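Local atomic coordinates of structural protein VP1 (Trichodysplasia spinulosa-associated polyomavirus, PDB entry 4U60), a protein that probably builds the viral capsid as a jelly-roll coat protein assembled in pentamers, and binds sialylated glycans such as the GM1 oligosaccharide. Residues C[30-33]-C[34-38]; C[185-188]-C[189-193]; C[192-195]-C[196-199]. All coordinates share one frame; numbering follows the deposited sequence.

Overall arrangement
Three local contacts within one jelly-roll subunit show how short chain reversals are held by different chemistry in different places. Interaction 1 sits in the loop that leaves strand 12-29, partly buried, and joins an arginine and an asparagine with the help of two waters. Interactions 2 and 3 run consecutively along the chain and share Cys192 and Pro193 of strand 191-193: the first leads into that strand, the second out of it, and both lie against the third subunit of the pentamer. Interaction 2 is fully buried and mostly aromatic and apolar, whereas 192-199 is a polar turn, its exposed Lys197 beside buried Asp194. Centres of interactions 1 and 3 are 25 Å apart, on opposite sides of the chain's centre.

Interaction 1 of 3, residues C[30-33]-C[34-38]; sequences NTRM and GQNDE
The loop following strand 12-29 of the jelly roll turns back on itself here, and Asn36 lies across Arg32 inside the turn. The arginine chain bends at chi2 (-66°), which brings its methylene CD against the amide of the asparagine, with Arg32 CD 3.7 Å from Asn36 CG. Beyond it the guanidinium and amide planes are 36° apart, and Asn36 O lies over one guanidinium face without bonding to it. The carbonyl of the amide looks into the loop: Asn36 OD1 accepts from Gly34 N at 3.0 Å, the donor tilted 30° from the carbonyl plane. Water 1 sits among Thr31 O, Met33 N and Asn36 OD1, taking the N-H of Met33 at 3.0 Å. A second water joins Asn36 ND2 to Arg32 O, so both ends of the amide are used. Gly34 takes up a backbone conformation that calls for glycine. Arg32 NH1 also meets Thr31 O at 2.9 Å, from above the carbonyl plane, while NE forms a salt bridge with Asp183. Just after the glycine, Gln35 bonds the backbone of Asp37 twice, NE2 to O and OE1 from N. The centrepiece is thus an asparagine side chain bonding to a backbone N-H within a loop that links two strands of the jelly roll.

Interaction 2 of 3, residues C[185-188]-C[189-193]; sequences AFPV and ECWCP
Phe186 puts the edge of its ring toward one face of the Trp191 indole, an edge-to-face pair with ring centroids 5.2 Å apart and planes at 62°. The touching atom is Phe186 CD2, which lies above the rim of the five-membered ring, 3.7 Å from Trp191 NE1. Pro187 runs alongside the indole, pointing the same way, and its CD rests 3.8 Å from Trp191 CD1 while its backbone N lies at the ring edge, in plane. Elsewhere on the proline ring, Pro187 CB meets Cys190 SG at 3.8 Å; a chi1 of 63°, placing the sulfur between backbone N and carbonyl carbon, swings it there. The backbone reversal itself is lightly held: Pro187 O receives weak bonds from Cys190 N at 3.4 Å and Trp191 N at 3.2 Å. The polar ends have partners beyond the turn. Trp191 NE1 donates to Val160 O, and Phe144 makes a second edge-to-face pair with the indole; Glu189 bonds Tyr153 and, through OE1, His109 of the third subunit, a glycan-pocket position. With both hydrogen bonds across the turn weak, aromatic and proline packing probably contributes much of what holds it, along with backbone bonds to neighbouring segments, and the indole N-H is satisfied despite burial.

Interaction 3 of 3, residues C[192-195]-C[196-199]; sequences CPDP and SKNE
From Asp194 to Lys197 the chain makes a type I beta turn as it leaves strand 191-193, closed by the bond from Lys197 N to Asp194 O at 3.2 Å. The same carbonyl oxygen takes a second donor, Asn198 ND2 at 2.9 Å, and the two N-H groups reach it from opposite faces of its plane. Asn198, which has a left-handed backbone conformation, thus folds its amide back over the start of the turn, while its own backbone N is held by Glu141. The carboxylate of Asp194 adds an Asx turn, bonding the residue two places on. With CG swung away from the backbone N (chi1 179°), Asp194 OD1 meets Ser196 N at 2.9 Å and Ser196 OG at 2.7 Å, both from the same face of the carboxylate; the hydroxyl comes on the syn side, 22° out of plane. The other oxygen, OD2, forms a salt bridge with Lys177, which, with the two bonds to OD1, would favour the ionised form of the buried acid. The aliphatic part of Lys197 crosses this carboxylate obliquely, and its NZ stays 4.9 Å from Asp194 OD2, too far for a salt bridge. Pro193, Pro195 and Asn198 also pack on Tyr203 of strand 201-208, and Pro195 touches Glu98 of the third subunit. Past the turn, water 3 lies between Pro195 O (3.0 Å) and Lys197 O (2.9 Å).

Interaction 1 of 3, residues C[30-33]-C[34-38]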
loop_
_atom_site.group_PDB
_atom_site.type_symbol
_atom_site.label_atom_id
_atom_site.label_comp_id
_atom_site.label_asym_id
_atom_site.label_seq_id
_atom_site.Cartn_x
_atom_site.Cartn_y
_atom_site.Cartn_z
ATOM N N ASN C 30 -3.721 -27.627 -9.978
ATOM C CA ASN C 30 -3.017 -27.832 -8.734
ATOM C C ASN C 30 -1.568 -27.384 -8.831
ATOM O O ASN C 30 -0.955 -27.367 -9.900
ATOM C CB ASN C 30 -3.122 -29.282 -8.258
ATOM C CG ASN C 30 -4.383 -29.530 -7.454
ATOM O OD1 ASN C 30 -4.654 -28.825 -6.479
ATOM N ND2 ASN C 30 -5.169 -30.494 -7.868
ATOM N N THR C 31 -1.042 -27.011 -7.670
ATOM C CA THR C 31 0.279 -26.429 -7.567
ATOM C C THR C 31 1.375 -27.469 -7.821
ATOM O O THR C 31 1.172 -28.694 -7.580
ATOM C CB THR C 31 0.463 -25.772 -6.187
ATOM O OG1 THR C 31 1.552 -24.856 -6.223
ATOM C CG2 THR C 31 0.715 -26.790 -5.103
ATOM N N ARG C 32 2.514 -26.995 -8.334
ATOM C CA ARG C 32 3.664 -27.844 -8.640
ATOM C C ARG C 32 4.905 -27.312 -7.921
ATOM O O ARG C 32 5.818 -26.731 -8.505
ATOM C CB ARG C 32 3.873 -27.953 -10.147
ATOM C CG ARG C 32 2.642 -28.469 -10.896
ATOM C CD ARG C 32 2.342 -29.896 -10.518
ATOM N NE ARG C 32 1.142 -30.465 -11.130
ATOM C CZ ARG C 32 0.112 -30.962 -10.459
ATOM N NH1 ARG C 32 0.050 -30.918 -9.129
ATOM N NH2 ARG C 32 -0.890 -31.533 -11.139
ATOM N N MET C 33 4.927 -27.541 -6.618
ATOM C CA MET C 33 6.010 -27.051 -5.793
ATOM C C MET C 33 7.221 -27.954 -5.694
ATOM O O MET C 33 8.270 -27.513 -5.251
ATOM C CB MET C 33 5.470 -26.783 -4.390
ATOM C CG MET C 33 4.472 -25.624 -4.299
ATOM S SD MET C 33 5.158 -24.005 -4.727
ATOM C CE MET C 33 4.641 -23.823 -6.430
ATOM N N GLY C 34 7.071 -29.222 -6.074
ATOM C CA GLY C 34 8.188 -30.168 -6.051
ATOM C C GLY C 34 7.739 -31.579 -5.748
ATOM O O GLY C 34 8.211 -32.535 -6.373
ATOM N N GLN C 35 6.871 -31.732 -4.757
ATOM C CA GLN C 35 6.211 -33.001 -4.514
ATOM C C GLN C 35 4.850 -32.869 -5.190
ATOM O O GLN C 35 3.906 -32.286 -4.646
ATOM C CB GLN C 35 6.118 -33.254 -3.026
ATOM C CG GLN C 35 5.798 -34.670 -2.592
ATOM C CD GLN C 35 4.804 -35.379 -3.480
ATOM O OE1 GLN C 35 5.157 -35.911 -4.560
ATOM N NE2 GLN C 35 3.550 -35.429 -3.018
ATOM N N ASN C 36 4.771 -33.393 -6.405
ATOM C CA ASN C 36 3.637 -33.154 -7.299
ATOM C C ASN C 36 2.744 -34.373 -7.475
ATOM O O ASN C 36 1.829 -34.347 -8.308
ATOM C CB ASN C 36 4.172 -32.654 -8.649
ATOM C CG ASN C 36 5.010 -31.400 -8.487
ATOM O OD1 ASN C 36 4.849 -30.663 -7.504
ATOM N ND2 ASN C 36 5.902 -31.161 -9.419
ATOM N N ASP C 37 2.988 -35.393 -6.656
ATOM C CA ASP C 37 2.214 -36.635 -6.637
ATOM C C ASP C 37 1.141 -36.515 -5.564
ATOM O O ASP C 37 1.435 -36.545 -4.366
ATOM C CB ASP C 37 3.148 -37.836 -6.351
ATOM C CG ASP C 37 2.458 -39.174 -6.454
ATOM O OD1 ASP C 37 1.219 -39.252 -6.320
ATOM O OD2 ASP C 37 3.193 -40.173 -6.655
ATOM N N GLU C 38 -0.103 -36.401 -6.006
ATOM C CA GLU C 38 -1.224 -36.216 -5.101
ATOM C C GLU C 38 -1.463 -37.368 -4.127
ATOM O O GLU C 38 -2.300 -37.242 -3.231
ATOM C CB GLU C 38 -2.494 -35.887 -5.899
ATOM C CG GLU C 38 -3.167 -37.022 -6.661
ATOM C CD GLU C 38 -4.488 -36.540 -7.256
ATOM O OE1 GLU C 38 -5.566 -36.672 -6.612
ATOM O OE2 GLU C 38 -4.451 -35.982 -8.351
HETATM O O HOH W 1 2.948 -29.532 -5.469
HETATM O O HOH W 2 7.973 -28.864 -9.398
#

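Interaction 2 of 3, residues C[185-188]-C[189-193]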
loop_
_atom_site.group_PDB
_atom_site.type_symbol
_atom_site.label_atom_id
_atom_site.label_comp_id
_atom_site.label_asym_id
_atom_site.label_seq_id
_atom_site.Cartn_x
_atom_site.Cartn_y
_atom_site.Cartn_z
ATOM N N ALA C 185 7.225 -29.184 -14.862
ATOM C CA ALA C 185 8.533 -29.525 -15.446
ATOM C C ALA C 185 9.476 -28.346 -15.751
ATOM O O ALA C 185 10.689 -28.529 -15.810
ATOM C CB ALA C 185 8.314 -30.305 -16.720
ATOM N N PHE C 186 8.930 -27.158 -15.962
ATOM C CA PHE C 186 9.721 -25.968 -16.266
ATOM C C PHE C 186 9.932 -25.140 -14.995
ATOM O O PHE C 186 8.966 -24.577 -14.458
ATOM C CB PHE C 186 8.978 -25.120 -17.312
ATOM C CG PHE C 186 9.001 -25.688 -18.699
ATOM C CD1 PHE C 186 8.140 -26.713 -19.072
ATOM C CD2 PHE C 186 9.899 -25.202 -19.644
ATOM C CE1 PHE C 186 8.172 -27.225 -20.371
ATOM C CE2 PHE C 186 9.920 -25.709 -20.930
ATOM C CZ PHE C 186 9.068 -26.729 -21.292
ATOM N N PRO C 187 11.184 -25.092 -14.487
ATOM C CA PRO C 187 11.377 -24.365 -13.219
ATOM C C PRO C 187 11.110 -22.885 -13.336
ATOM O O PRO C 187 11.535 -22.219 -14.290
ATOM C CB PRO C 187 12.851 -24.606 -12.896
ATOM C CG PRO C 187 13.173 -25.904 -13.567
ATOM C CD PRO C 187 12.397 -25.834 -14.865
ATOM N N VAL C 188 10.434 -22.347 -12.332
ATOM C CA VAL C 188 10.160 -20.901 -12.389
ATOM C C VAL C 188 11.428 -20.100 -12.150
ATOM O O VAL C 188 11.550 -18.987 -12.686
ATOM C CB VAL C 188 8.992 -20.404 -11.510
ATOM C CG1 VAL C 188 7.729 -21.210 -11.803
ATOM C CG2 VAL C 188 9.357 -20.374 -10.017
ATOM N N GLU C 189 12.406 -20.672 -11.446
ATOM C CA GLU C 189 13.642 -19.944 -11.160
ATOM C C GLU C 189 14.459 -19.619 -12.403
ATOM O O GLU C 189 15.314 -18.755 -12.344
ATOM C CB GLU C 189 14.543 -20.724 -10.198
ATOM C CG GLU C 189 15.167 -21.977 -10.765
ATOM C CD GLU C 189 16.113 -22.644 -9.793
ATOM O OE1 GLU C 189 15.764 -22.734 -8.607
ATOM O OE2 GLU C 189 17.204 -23.072 -10.203
ATOM N N CYS C 190 14.226 -20.319 -13.515
ATOM C CA CYS C 190 15.049 -20.090 -14.715
ATOM C C CYS C 190 14.275 -19.814 -15.984
ATOM O O CYS C 190 14.891 -19.531 -17.011
ATOM C CB CYS C 190 16.050 -21.223 -14.906
ATOM S SG CYS C 190 15.320 -22.842 -15.193
ATOM N N TRP C 191 12.949 -19.879 -15.921
ATOM C CA TRP C 191 12.114 -19.573 -17.081
ATOM C C TRP C 191 11.093 -18.516 -16.716
ATOM O O TRP C 191 10.391 -18.657 -15.718
ATOM C CB TRP C 191 11.331 -20.791 -17.574
ATOM C CG TRP C 191 12.160 -21.939 -18.106
ATOM C CD1 TRP C 191 12.306 -23.178 -17.538
ATOM C CD2 TRP C 191 12.912 -21.975 -19.338
ATOM N NE1 TRP C 191 13.124 -23.965 -18.312
ATOM C CE2 TRP C 191 13.485 -23.260 -19.437
ATOM C CE3 TRP C 191 13.145 -21.051 -20.357
ATOM C CZ2 TRP C 191 14.284 -23.638 -20.517
ATOM C CZ3 TRP C 191 13.933 -21.410 -21.423
ATOM C CH2 TRP C 191 14.495 -22.705 -21.499
ATOM N N CYS C 192 10.962 -17.515 -17.585
ATOM C CA CYS C 192 9.988 -16.447 -17.404
ATOM C C CYS C 192 9.263 -16.202 -18.745
ATOM O O CYS C 192 9.679 -16.701 -19.799
ATOM C CB CYS C 192 10.708 -15.166 -16.956
ATOM S SG CYS C 192 11.958 -14.522 -18.098
ATOM N N PRO C 193 8.180 -15.428 -18.724
ATOM C CA PRO C 193 7.563 -15.129 -20.015
ATOM C C PRO C 193 8.503 -14.357 -20.921
ATOM O O PRO C 193 9.227 -13.461 -20.459
ATOM C CB PRO C 193 6.325 -14.291 -19.626
ATOM C CG PRO C 193 6.028 -14.711 -18.242
ATOM C CD PRO C 193 7.381 -14.918 -17.602
#

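Interaction 3 of 3, residues C[192-195]-C[196-199]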
loop_
_atom_site.group_PDB
_atom_site.type_symbol
_atom_site.label_atom_id
_atom_site.label_comp_id
_atom_site.label_asym_id
_atom_site.label_seq_id
_atom_site.Cartn_x
_atom_site.Cartn_y
_atom_site.Cartn_z
ATOM N N CYS C 192 10.962 -17.515 -17.585
ATOM C CA CYS C 192 9.988 -16.447 -17.404
ATOM C C CYS C 192 9.263 -16.202 -18.745
ATOM O O CYS C 192 9.679 -16.701 -19.799
ATOM C CB CYS C 192 10.708 -15.166 -16.956
ATOM S SG CYS C 192 11.958 -14.522 -18.098
ATOM N N PRO C 193 8.180 -15.428 -18.724
ATOM C CA PRO C 193 7.563 -15.129 -20.015
ATOM C C PRO C 193 8.503 -14.357 -20.921
ATOM O O PRO C 193 9.227 -13.461 -20.459
ATOM C CB PRO C 193 6.325 -14.291 -19.626
ATOM C CG PRO C 193 6.028 -14.711 -18.242
ATOM C CD PRO C 193 7.381 -14.918 -17.602
ATOM N N ASP C 194 8.493 -14.687 -22.208
ATOM C CA ASP C 194 9.295 -13.971 -23.203
ATOM C C ASP C 194 8.505 -12.754 -23.670
ATOM O O ASP C 194 7.526 -12.881 -24.422
ATOM C CB ASP C 194 9.579 -14.901 -24.380
ATOM C CG ASP C 194 10.378 -14.249 -25.487
ATOM O OD1 ASP C 194 10.676 -13.041 -25.428
ATOM O OD2 ASP C 194 10.671 -14.956 -26.476
ATOM N N PRO C 195 8.924 -11.548 -23.259
ATOM C CA PRO C 195 8.138 -10.371 -23.584
ATOM C C PRO C 195 8.233 -9.961 -25.043
ATOM O O PRO C 195 7.453 -9.116 -25.486
ATOM C CB PRO C 195 8.782 -9.288 -22.700
ATOM C CG PRO C 195 10.235 -9.688 -22.659
ATOM C CD PRO C 195 10.148 -11.193 -22.500
ATOM N N SER C 196 9.179 -10.536 -25.797
ATOM C CA SER C 196 9.303 -10.210 -27.214
ATOM C C SER C 196 8.354 -11.038 -28.062
ATOM O O SER C 196 8.258 -10.810 -29.268
ATOM C CB SER C 196 10.750 -10.446 -27.717
ATOM O OG SER C 196 11.033 -11.841 -27.827
ATOM N N LYS C 197 7.710 -12.030 -27.464
ATOM C CA LYS C 197 6.717 -12.841 -28.173
ATOM C C LYS C 197 5.404 -12.733 -27.407
ATOM O O LYS C 197 5.069 -11.645 -26.965
ATOM C CB LYS C 197 7.228 -14.280 -28.330
ATOM C CG LYS C 197 8.520 -14.373 -29.142
ATOM C CD LYS C 197 8.909 -15.827 -29.339
ATOM C CE LYS C 197 10.277 -15.986 -29.946
ATOM N NZ LYS C 197 10.340 -15.471 -31.327
ATOM N N ASN C 198 4.674 -13.834 -27.273
ATOM C CA ASN C 198 3.412 -13.871 -26.523
ATOM C C ASN C 198 2.369 -12.862 -26.999
ATOM O O ASN C 198 1.576 -12.338 -26.209
ATOM C CB ASN C 198 3.695 -13.737 -25.011
ATOM C CG ASN C 198 4.293 -14.997 -24.441
ATOM O OD1 ASN C 198 3.721 -16.073 -24.592
ATOM N ND2 ASN C 198 5.463 -14.902 -23.845
ATOM N N GLU C 199 2.321 -12.658 -28.297
ATOM C CA GLU C 199 1.341 -11.780 -28.900
ATOM C C GLU C 199 -0.093 -12.334 -28.745
ATOM O O GLU C 199 -1.051 -11.581 -28.757
ATOM C CB GLU C 199 1.679 -11.572 -30.379
ATOM C CG GLU C 199 3.053 -10.918 -30.600
ATOM C CD GLU C 199 4.264 -11.871 -30.724
ATOM O OE1 GLU C 199 4.183 -13.095 -30.409
ATOM O OE2 GLU C 199 5.343 -11.349 -31.158
HETATM O O HOH W 3 5.732 -8.926 -27.882
#